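Local coordinates for glucose-6-phosphate isomerase like protein (Thermus thermophilus, PDB 1WIW) that probably isomerises phosphorylated hexoses, as glucose-6-phosphate and mannose-6-phosphate isomerases of its family do, and is likely to bind carbohydrate derivatives, at residues 2-13 / 267-277; 40-48 / 69-80. All coordinates share one frame; numbering follows the deposited sequence.

Contact 1. Residues 2-13 / 267-277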
loop_
_atom_site.group_PDB
_atom_site.type_symbol
_atom_site.label_atom_id
_atom_site.label_comp_id
_atom_site.label_asym_id
_atom_site.label_seq_id
_atom_site.Cartn_x
_atom_site.Cartn_y
_atom_site.Cartn_z
ATOM N N ARG B 2 -28.382 11.430 -8.811
ATOM C CA ARG B 2 -29.065 11.560 -7.529
ATOM C C ARG B 2 -28.652 12.830 -6.786
ATOM O O ARG B 2 -27.515 13.293 -6.899
ATOM C CB ARG B 2 -28.805 10.318 -6.669
ATOM C CG ARG B 2 -29.304 9.024 -7.329
ATOM C CD ARG B 2 -29.147 7.815 -6.424
ATOM N NE ARG B 2 -29.699 6.605 -7.036
ATOM C CZ ARG B 2 -29.128 5.940 -8.035
ATOM N NH1 ARG B 2 -29.710 4.855 -8.530
ATOM N NH2 ARG B 2 -27.969 6.344 -8.531
ATOM N N ASP B 3 -29.600 13.388 -6.035
ATOM C CA ASP B 3 -29.395 14.619 -5.282
ATOM C C ASP B 3 -29.251 14.313 -3.792
ATOM O O ASP B 3 -30.171 13.799 -3.163
ATOM C CB ASP B 3 -30.584 15.554 -5.541
ATOM C CG ASP B 3 -30.454 16.897 -4.842
ATOM O OD1 ASP B 3 -31.245 17.809 -5.176
ATOM O OD2 ASP B 3 -29.583 17.047 -3.962
ATOM N N LEU B 4 -28.080 14.627 -3.243
ATOM C CA LEU B 4 -27.787 14.382 -1.836
ATOM C C LEU B 4 -28.567 15.304 -0.906
ATOM O O LEU B 4 -28.460 15.204 0.319
ATOM C CB LEU B 4 -26.277 14.526 -1.581
ATOM C CG LEU B 4 -25.411 13.516 -2.354
ATOM C CD1 LEU B 4 -23.926 13.789 -2.109
ATOM C CD2 LEU B 4 -25.774 12.095 -1.921
ATOM N N ASP B 5 -29.357 16.203 -1.485
ATOM C CA ASP B 5 -30.155 17.108 -0.679
ATOM C C ASP B 5 -31.651 16.760 -0.732
ATOM O O ASP B 5 -32.498 17.534 -0.285
ATOM C CB ASP B 5 -29.874 18.559 -1.093
ATOM C CG ASP B 5 -28.485 19.027 -0.641
ATOM O OD1 ASP B 5 -27.964 20.026 -1.168
ATOM O OD2 ASP B 5 -27.911 18.387 0.263
ATOM N N ARG B 6 -31.962 15.580 -1.272
ATOM C CA ARG B 6 -33.340 15.092 -1.331
ATOM C C ARG B 6 -33.423 13.898 -0.378
ATOM O O ARG B 6 -32.603 12.974 -0.443
ATOM C CB ARG B 6 -33.726 14.675 -2.762
ATOM C CG ARG B 6 -34.017 15.862 -3.698
ATOM C CD ARG B 6 -34.316 15.405 -5.126
ATOM N NE ARG B 6 -35.528 14.590 -5.224
ATOM C CZ ARG B 6 -36.734 15.061 -5.536
ATOM N NH1 ARG B 6 -37.771 14.233 -5.596
ATOM N NH2 ARG B 6 -36.905 16.350 -5.794
ATOM N N GLU B 7 -34.420 13.915 0.502
ATOM C CA GLU B 7 -34.573 12.868 1.500
ATOM C C GLU B 7 -34.710 11.429 1.007
ATOM O O GLU B 7 -34.169 10.513 1.629
ATOM C CB GLU B 7 -35.751 13.189 2.422
ATOM C CG GLU B 7 -35.654 12.483 3.770
ATOM C CD GLU B 7 -36.898 12.653 4.621
ATOM O OE1 GLU B 7 -37.404 13.791 4.719
ATOM O OE2 GLU B 7 -37.362 11.648 5.198
ATOM N N GLU B 8 -35.411 11.215 -0.102
ATOM C CA GLU B 8 -35.602 9.854 -0.595
ATOM C C GLU B 8 -34.305 9.199 -1.056
ATOM O O GLU B 8 -34.248 7.983 -1.245
ATOM C CB GLU B 8 -36.644 9.819 -1.725
ATOM C CG GLU B 8 -36.167 10.304 -3.081
ATOM C CD GLU B 8 -36.138 11.819 -3.219
ATOM O OE1 GLU B 8 -35.836 12.293 -4.333
ATOM O OE2 GLU B 8 -36.411 12.533 -2.230
ATOM N N THR B 9 -33.262 10.005 -1.219
ATOM C CA THR B 9 -31.962 9.505 -1.653
ATOM C C THR B 9 -31.287 8.675 -0.561
ATOM O O THR B 9 -30.381 7.890 -0.836
ATOM C CB THR B 9 -31.036 10.676 -2.045
ATOM O OG1 THR B 9 -31.587 11.346 -3.182
ATOM C CG2 THR B 9 -29.628 10.179 -2.385
ATOM N N TYR B 10 -31.755 8.830 0.674
ATOM C CA TYR B 10 -31.181 8.108 1.803
ATOM C C TYR B 10 -31.893 6.805 2.185
ATOM O O TYR B 10 -31.402 6.052 3.027
ATOM C CB TYR B 10 -31.110 9.034 3.023
ATOM C CG TYR B 10 -30.205 10.231 2.819
ATOM C CD1 TYR B 10 -30.548 11.247 1.923
ATOM C CD2 TYR B 10 -28.982 10.324 3.484
ATOM C CE1 TYR B 10 -29.691 12.322 1.689
ATOM C CE2 TYR B 10 -28.119 11.392 3.256
ATOM C CZ TYR B 10 -28.479 12.384 2.357
ATOM O OH TYR B 10 -27.619 13.429 2.115
ATOM N N LEU B 11 -33.035 6.524 1.569
ATOM C CA LEU B 11 -33.771 5.299 1.887
ATOM C C LEU B 11 -32.924 4.029 1.744
ATOM O O LEU B 11 -33.149 3.045 2.443
ATOM C CB LEU B 11 -35.023 5.198 1.008
ATOM C CG LEU B 11 -36.080 6.267 1.316
ATOM C CD1 LEU B 11 -37.185 6.243 0.282
ATOM C CD2 LEU B 11 -36.633 6.030 2.716
ATOM N N VAL B 12 -31.943 4.051 0.848
ATOM C CA VAL B 12 -31.096 2.880 0.642
ATOM C C VAL B 12 -30.162 2.611 1.837
ATOM O O VAL B 12 -29.562 1.536 1.934
ATOM C CB VAL B 12 -30.259 3.026 -0.658
ATOM C CG1 VAL B 12 -29.248 4.156 -0.509
ATOM C CG2 VAL B 12 -29.561 1.718 -0.979
ATOM N N ASP B 13 -30.051 3.585 2.741
ATOM C CA ASP B 13 -29.210 3.462 3.938
ATOM C C ASP B 13 -30.017 2.720 5.004
ATOM O O ASP B 13 -30.305 3.262 6.072
ATOM C CB ASP B 13 -28.821 4.854 4.464
ATOM C CG ASP B 13 -27.865 4.794 5.650
ATOM O OD1 ASP B 13 -27.652 5.843 6.297
ATOM O OD2 ASP B 13 -27.320 3.705 5.933
ATOM N N TYR B 267 -19.607 7.560 2.215
ATOM C CA TYR B 267 -21.023 7.345 2.529
ATOM C C TYR B 267 -21.899 7.977 1.449
ATOM O O TYR B 267 -22.798 7.328 0.896
ATOM C CB TYR B 267 -21.363 7.974 3.887
ATOM C CG TYR B 267 -22.845 7.966 4.233
ATOM C CD1 TYR B 267 -23.468 6.818 4.730
ATOM C CD2 TYR B 267 -23.631 9.097 4.019
ATOM C CE1 TYR B 267 -24.847 6.798 5.004
ATOM C CE2 TYR B 267 -25.007 9.088 4.286
ATOM C CZ TYR B 267 -25.608 7.939 4.773
ATOM O OH TYR B 267 -26.971 7.932 4.999
ATOM N N TYR B 268 -21.640 9.253 1.168
ATOM C CA TYR B 268 -22.391 9.984 0.152
ATOM C C TYR B 268 -22.169 9.428 -1.255
ATOM O O TYR B 268 -23.091 9.425 -2.070
ATOM C CB TYR B 268 -22.033 11.475 0.198
ATOM C CG TYR B 268 -22.577 12.171 1.428
ATOM C CD1 TYR B 268 -21.728 12.842 2.315
ATOM C CD2 TYR B 268 -23.945 12.124 1.730
ATOM C CE1 TYR B 268 -22.230 13.448 3.484
ATOM C CE2 TYR B 268 -24.455 12.722 2.889
ATOM C CZ TYR B 268 -23.594 13.378 3.762
ATOM O OH TYR B 268 -24.091 13.928 4.926
ATOM N N LEU B 269 -20.963 8.946 -1.546
ATOM C CA LEU B 269 -20.707 8.396 -2.873
ATOM C C LEU B 269 -21.578 7.158 -3.091
ATOM O O LEU B 269 -22.139 6.965 -4.168
ATOM C CB LEU B 269 -19.224 8.043 -3.042
ATOM C CG LEU B 269 -18.814 7.438 -4.394
ATOM C CD1 LEU B 269 -19.247 8.347 -5.545
ATOM C CD2 LEU B 269 -17.312 7.244 -4.422
ATOM N N ALA B 270 -21.692 6.316 -2.067
ATOM C CA ALA B 270 -22.525 5.123 -2.171
ATOM C C ALA B 270 -23.958 5.543 -2.497
ATOM O O ALA B 270 -24.612 4.936 -3.352
ATOM C CB ALA B 270 -22.498 4.338 -0.862
ATOM N N LEU B 271 -24.440 6.587 -1.821
ATOM C CA LEU B 271 -25.794 7.077 -2.065
ATOM C C LEU B 271 -25.933 7.557 -3.507
ATOM O O LEU B 271 -26.975 7.360 -4.134
ATOM C CB LEU B 271 -26.154 8.209 -1.090
ATOM C CG LEU B 271 -26.176 7.829 0.399
ATOM C CD1 LEU B 271 -26.842 8.939 1.207
ATOM C CD2 LEU B 271 -26.941 6.525 0.590
ATOM N N LEU B 272 -24.887 8.183 -4.038
ATOM C CA LEU B 272 -24.921 8.650 -5.423
ATOM C C LEU B 272 -25.031 7.474 -6.404
ATOM O O LEU B 272 -25.625 7.605 -7.475
ATOM C CB LEU B 272 -23.677 9.487 -5.740
ATOM C CG LEU B 272 -23.607 10.867 -5.073
ATOM C CD1 LEU B 272 -22.304 11.557 -5.452
ATOM C CD2 LEU B 272 -24.792 11.710 -5.514
ATOM N N TYR B 273 -24.462 6.328 -6.042
ATOM C CA TYR B 273 -24.548 5.143 -6.893
ATOM C C TYR B 273 -25.808 4.347 -6.557
ATOM O O TYR B 273 -26.084 3.317 -7.161
ATOM C CB TYR B 273 -23.320 4.243 -6.714
ATOM C CG TYR B 273 -22.062 4.786 -7.351
ATOM C CD1 TYR B 273 -22.056 5.191 -8.685
ATOM C CD2 TYR B 273 -20.868 4.874 -6.627
ATOM C CE1 TYR B 273 -20.898 5.667 -9.285
ATOM C CE2 TYR B 273 -19.700 5.350 -7.223
ATOM C CZ TYR B 273 -19.726 5.743 -8.553
ATOM O OH TYR B 273 -18.577 6.199 -9.160
ATOM N N GLY B 274 -26.560 4.830 -5.575
ATOM C CA GLY B 274 -27.784 4.159 -5.179
ATOM C C GLY B 274 -27.590 2.815 -4.508
ATOM O O GLY B 274 -28.447 1.940 -4.606
ATOM N N VAL B 275 -26.458 2.626 -3.837
ATOM C CA VAL B 275 -26.225 1.365 -3.149
ATOM C C VAL B 275 -26.151 1.596 -1.651
ATOM O O VAL B 275 -25.866 2.704 -1.187
ATOM C CB VAL B 275 -24.924 0.668 -3.616
ATOM C CG1 VAL B 275 -25.041 0.290 -5.091
ATOM C CG2 VAL B 275 -23.721 1.570 -3.370
ATOM N N ASP B 276 -26.429 0.544 -0.899
ATOM C CA ASP B 276 -26.405 0.619 0.547
ATOM C C ASP B 276 -24.959 0.771 1.020
ATOM O O ASP B 276 -24.112 -0.064 0.721
ATOM C CB ASP B 276 -27.008 -0.655 1.141
ATOM C CG ASP B 276 -27.264 -0.540 2.631
ATOM O OD1 ASP B 276 -26.640 0.327 3.280
ATOM O OD2 ASP B 276 -28.086 -1.322 3.154
ATOM N N PRO B 277 -24.663 1.852 1.756
ATOM C CA PRO B 277 -23.313 2.107 2.276
ATOM C C PRO B 277 -22.955 1.155 3.422
ATOM O O PRO B 277 -21.781 0.993 3.767
ATOM C CB PRO B 277 -23.394 3.559 2.734
ATOM C CG PRO B 277 -24.825 3.680 3.185
ATOM C CD PRO B 277 -25.581 2.954 2.098
HETATM O O HOH W 1 -25.895 9.853 -9.206
HETATM O O HOH W 2 -29.426 6.781 -3.173
#
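Arg2 lies across the Schellman motif that ends helix 251-272, and Leu4, Thr9, Tyr10, Val12 and Asp13 pack along its last turns and the residues after it. With its chain extended from CG to NE, the Arg2 guanidinium is laid over Gly274, whose CA sits 3.6 Å from CZ on one face. Arg2 NH2 donates to Leu272 O at 2.9 Å; the bond is bent (135°), the oxygen tilted from the guanidinium plane and the donor above the carbonyl plane. A water joins that carbonyl to Arg2 N.

Leu271 fills the middle. Its CD1 presses on the Tyr10 ring face, a CH-pi contact 3.7 Å from the centroid, while CD2 meets Val12 CG1 tightly. The Tyr10 hydroxyl is spent on Leu4 O, 2.7 Å away in the carbonyl plane, which helps hold the ring, with Tyr267 and Tyr268 at its edge. Leu4 packs at about a right angle on Leu272, CG to CD2.

Asp13 CG stands anti to the backbone N (chi1 -176°), swinging the carboxylate to the Tyr267 ring edge. Tyr267 OH donates to Asp13 OD1 over 2.6 Å, from above the carboxylate plane; OD1 also accepts from Ala18 N of helix 17-23.

Contact 2. Residues 40-48 / 69-80; sequences AALGYGEGQ and EGGYDLGEAAGM
The carboxyl ends of two neighbouring parallel strands, the first and last elements of the beta-alpha-beta unit 39-45, 48-54, 64-70, meet here, and a glycine-rich type II' turn from Tyr44 to Gly47 closes strand 39-45. Tyr44 pairs with Glu69 and Gly45 with Gly70. Glu46 N donates to Gly70 O over 3.0 Å, nearly straight at 170°, whereas Gly70 N reaches Tyr44 O only weakly. The strands close so tightly that a CB on Gly45 or Gly70 would run into the opposite backbone.

Tyr44 carries most of the side-chain contact. With CG beside the backbone N (chi1 -55°), its ring lies against the start of helix 76-83. Glu76 OE1 comes to the ring edge in plane, 3.0 Å from Tyr44 CE2; Asp73 CB lies 3.5 Å from Tyr44 CD2, and Tyr44 OH rests on CG of selenomethionine Met80, which Leu42 CD2 also meets. Asp73 OD1 in turn accepts from Ala77 N at 2.7 Å in the first turn of that helix. Replacing Tyr44 with an alanine is likely to open a gap between strand and helix, leaving Asp73 CB and Met80 CG without their aromatic neighbour.

Beyond the strand ends, one water donates to both Glu46 OE2 and Tyr72 OH. Glu46 forms a salt bridge with Arg185 and packs on helix 110-121, while Tyr72 OH hydrogen-bonds to Glu200 of the second subunit and its ring touches helix 284-288.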
loop_
_atom_site.group_PDB
_atom_site.type_symbol
_atom_site.label_atom_id
_atom_site.label_comp_id
_atom_site.label_asym_id
_atom_site.label_seq_id
_atom_site.Cartn_x
_atom_site.Cartn_y
_atom_site.Cartn_z
ATOM N N ALA B 40 2.813 -2.410 23.556
ATOM C CA ALA B 40 3.057 -2.805 22.177
ATOM C C ALA B 40 1.720 -3.182 21.548
ATOM O O ALA B 40 0.787 -3.582 22.246
ATOM C CB ALA B 40 4.025 -3.989 22.128
ATOM N N ALA B 41 1.624 -3.038 20.232
ATOM C CA ALA B 41 0.401 -3.382 19.532
ATOM C C ALA B 41 0.679 -3.929 18.139
ATOM O O ALA B 41 1.562 -3.451 17.426
ATOM C CB ALA B 41 -0.514 -2.169 19.444
ATOM N N LEU B 42 -0.084 -4.949 17.771
ATOM C CA LEU B 42 0.024 -5.585 16.467
ATOM C C LEU B 42 -1.420 -5.703 16.003
ATOM O O LEU B 42 -2.236 -6.331 16.673
ATOM C CB LEU B 42 0.658 -6.969 16.608
ATOM C CG LEU B 42 0.894 -7.782 15.334
ATOM C CD1 LEU B 42 1.757 -6.997 14.360
ATOM C CD2 LEU B 42 1.567 -9.090 15.702
ATOM N N GLY B 43 -1.744 -5.090 14.871
ATOM C CA GLY B 43 -3.116 -5.139 14.406
ATOM C C GLY B 43 -3.368 -5.826 13.081
ATOM O O GLY B 43 -2.478 -5.936 12.239
ATOM N N TYR B 44 -4.606 -6.284 12.913
ATOM C CA TYR B 44 -5.047 -6.964 11.704
ATOM C C TYR B 44 -6.417 -6.425 11.311
ATOM O O TYR B 44 -7.207 -6.032 12.175
ATOM C CB TYR B 44 -5.152 -8.470 11.949
ATOM C CG TYR B 44 -3.874 -9.086 12.467
ATOM C CD1 TYR B 44 -3.560 -9.055 13.824
ATOM C CD2 TYR B 44 -2.962 -9.674 11.593
ATOM C CE1 TYR B 44 -2.367 -9.598 14.298
ATOM C CE2 TYR B 44 -1.771 -10.217 12.054
ATOM C CZ TYR B 44 -1.479 -10.176 13.404
ATOM O OH TYR B 44 -0.297 -10.716 13.855
ATOM N N GLY B 45 -6.691 -6.405 10.011
ATOM C CA GLY B 45 -7.975 -5.927 9.528
ATOM C C GLY B 45 -8.361 -4.557 10.053
ATOM O O GLY B 45 -7.633 -3.585 9.857
ATOM N N GLU B 46 -9.510 -4.493 10.727
ATOM C CA GLU B 46 -10.040 -3.254 11.287
ATOM C C GLU B 46 -9.181 -2.681 12.406
ATOM O O GLU B 46 -9.451 -1.587 12.898
ATOM C CB GLU B 46 -11.467 -3.480 11.804
ATOM C CG GLU B 46 -12.509 -3.685 10.697
ATOM C CD GLU B 46 -13.890 -4.056 11.235
ATOM O OE1 GLU B 46 -14.168 -3.776 12.424
ATOM O OE2 GLU B 46 -14.699 -4.615 10.457
ATOM N N GLY B 47 -8.148 -3.417 12.807
ATOM C CA GLY B 47 -7.285 -2.937 13.871
ATOM C C GLY B 47 -5.890 -2.525 13.425
ATOM O O GLY B 47 -5.145 -1.919 14.198
ATOM N N GLN B 48 -5.530 -2.833 12.182
ATOM C CA GLN B 48 -4.193 -2.510 11.688
ATOM C C GLN B 48 -3.846 -1.023 11.616
ATOM O O GLN B 48 -2.797 -0.602 12.102
ATOM C CB GLN B 48 -3.962 -3.132 10.314
ATOM C CG GLN B 48 -2.550 -2.886 9.811
ATOM C CD GLN B 48 -2.290 -3.495 8.455
ATOM O OE1 GLN B 48 -2.250 -4.719 8.303
ATOM N NE2 GLN B 48 -2.111 -2.642 7.453
ATOM N N GLU B 69 -7.171 -7.929 16.848
ATOM C CA GLU B 69 -7.697 -8.900 15.894
ATOM C C GLU B 69 -8.931 -8.393 15.162
ATOM O O GLU B 69 -10.059 -8.797 15.466
ATOM C CB GLU B 69 -8.023 -10.202 16.625
ATOM C CG GLU B 69 -6.859 -10.719 17.445
ATOM C CD GLU B 69 -7.162 -12.019 18.163
ATOM O OE1 GLU B 69 -6.276 -12.498 18.905
ATOM O OE2 GLU B 69 -8.274 -12.562 17.987
ATOM N N GLY B 70 -8.698 -7.520 14.185
ATOM C CA GLY B 70 -9.783 -6.940 13.412
ATOM C C GLY B 70 -10.175 -7.715 12.169
ATOM O O GLY B 70 -10.826 -7.164 11.275
ATOM N N GLY B 71 -9.757 -8.977 12.095
ATOM C CA GLY B 71 -10.112 -9.817 10.964
ATOM C C GLY B 71 -9.091 -10.079 9.867
ATOM O O GLY B 71 -8.068 -9.397 9.752
ATOM N N TYR B 72 -9.384 -11.111 9.076
ATOM C CA TYR B 72 -8.585 -11.515 7.922
ATOM C C TYR B 72 -7.148 -11.965 8.157
ATOM O O TYR B 72 -6.372 -12.029 7.210
ATOM C CB TYR B 72 -8.572 -10.377 6.893
ATOM C CG TYR B 72 -9.902 -9.674 6.726
ATOM C CD1 TYR B 72 -11.040 -10.371 6.320
ATOM C CD2 TYR B 72 -10.020 -8.304 6.975
ATOM C CE1 TYR B 72 -12.260 -9.722 6.165
ATOM C CE2 TYR B 72 -11.239 -7.644 6.824
ATOM C CZ TYR B 72 -12.351 -8.357 6.421
ATOM O OH TYR B 72 -13.555 -7.712 6.283
ATOM N N ASP B 73 -6.785 -12.299 9.391
ATOM C CA ASP B 73 -5.411 -12.713 9.676
ATOM C C ASP B 73 -5.120 -14.187 9.401
ATOM O O ASP B 73 -3.994 -14.643 9.598
ATOM C CB ASP B 73 -5.068 -12.402 11.129
ATOM C CG ASP B 73 -5.843 -13.260 12.097
ATOM O OD1 ASP B 73 -5.264 -14.228 12.641
ATOM O OD2 ASP B 73 -7.036 -12.973 12.301
ATOM N N LEU B 74 -6.132 -14.927 8.961
ATOM C CA LEU B 74 -5.988 -16.350 8.651
ATOM C C LEU B 74 -5.204 -17.154 9.681
ATOM O O LEU B 74 -4.305 -17.918 9.327
ATOM C CB LEU B 74 -5.337 -16.537 7.275
ATOM C CG LEU B 74 -6.219 -16.381 6.032
ATOM C CD1 LEU B 74 -5.350 -16.431 4.791
ATOM C CD2 LEU B 74 -7.262 -17.487 5.979
ATOM N N GLY B 75 -5.542 -16.977 10.952
ATOM C CA GLY B 75 -4.872 -17.724 12.002
ATOM C C GLY B 75 -3.592 -17.148 12.571
ATOM O O GLY B 75 -3.181 -17.536 13.664
ATOM N N GLU B 76 -2.956 -16.225 11.857
ATOM C CA GLU B 76 -1.712 -15.640 12.344
ATOM C C GLU B 76 -1.822 -15.072 13.758
ATOM O O GLU B 76 -0.947 -15.304 14.593
ATOM C CB GLU B 76 -1.224 -14.542 11.392
ATOM C CG GLU B 76 0.056 -13.867 11.865
ATOM C CD GLU B 76 0.685 -12.986 10.807
ATOM O OE1 GLU B 76 0.045 -12.004 10.378
ATOM O OE2 GLU B 76 1.829 -13.281 10.401
ATOM N N ALA B 77 -2.892 -14.330 14.024
ATOM C CA ALA B 77 -3.101 -13.726 15.339
ATOM C C ALA B 77 -2.834 -14.710 16.472
ATOM O O ALA B 77 -2.111 -14.398 17.417
ATOM C CB ALA B 77 -4.521 -13.188 15.448
ATOM N N ALA B 78 -3.422 -15.898 16.374
ATOM C CA ALA B 78 -3.247 -16.920 17.397
ATOM C C ALA B 78 -1.781 -17.302 17.519
ATOM O O ALA B 78 -1.286 -17.569 18.614
ATOM C CB ALA B 78 -4.081 -18.143 17.058
ATOM N N GLY B 79 -1.090 -17.331 16.386
ATOM C CA GLY B 79 0.316 -17.681 16.392
ATOM C C GLY B 79 1.113 -16.699 17.225
ATOM O O GLY B 79 1.806 -17.090 18.165
HETATM N N MSE B 80 1.010 -15.418 16.883
HETATM C CA MSE B 80 1.726 -14.378 17.611
HETATM C C MSE B 80 1.422 -14.466 19.102
HETATM O O MSE B 80 2.303 -14.263 19.937
HETATM C CB MSE B 80 1.338 -12.996 17.083
HETATM C CG MSE B 80 1.685 -12.782 15.626
HETATM SE SE MSE B 80 3.553 -13.101 15.273
HETATM C CE MSE B 80 3.426 -14.927 14.658
HETATM O O HOH W 3 -14.826 -6.770 8.710
#

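How the contacts relate
The two contacts lie on opposite sides of the chain's centre, their centres 33 Å apart and their nearest atoms about 11 Å apart. Contact 1 joins the chain's beginning to the end of helix 251-272, spanning 253 residues that include all of contact 2, whose segments are separated by 20 residues. One is thus a long-range closure between N-terminal segment and C-terminal SIS region, the other a local pairing within the N-terminal SIS sheet. Both come near the second subunit: Tyr273 of contact 1 packs on its Ala208, Tyr72 of contact 2 hydrogen-bonds to its Glu200. Neither contact includes a bound ligand, and neither can be assigned to the active site from this structure.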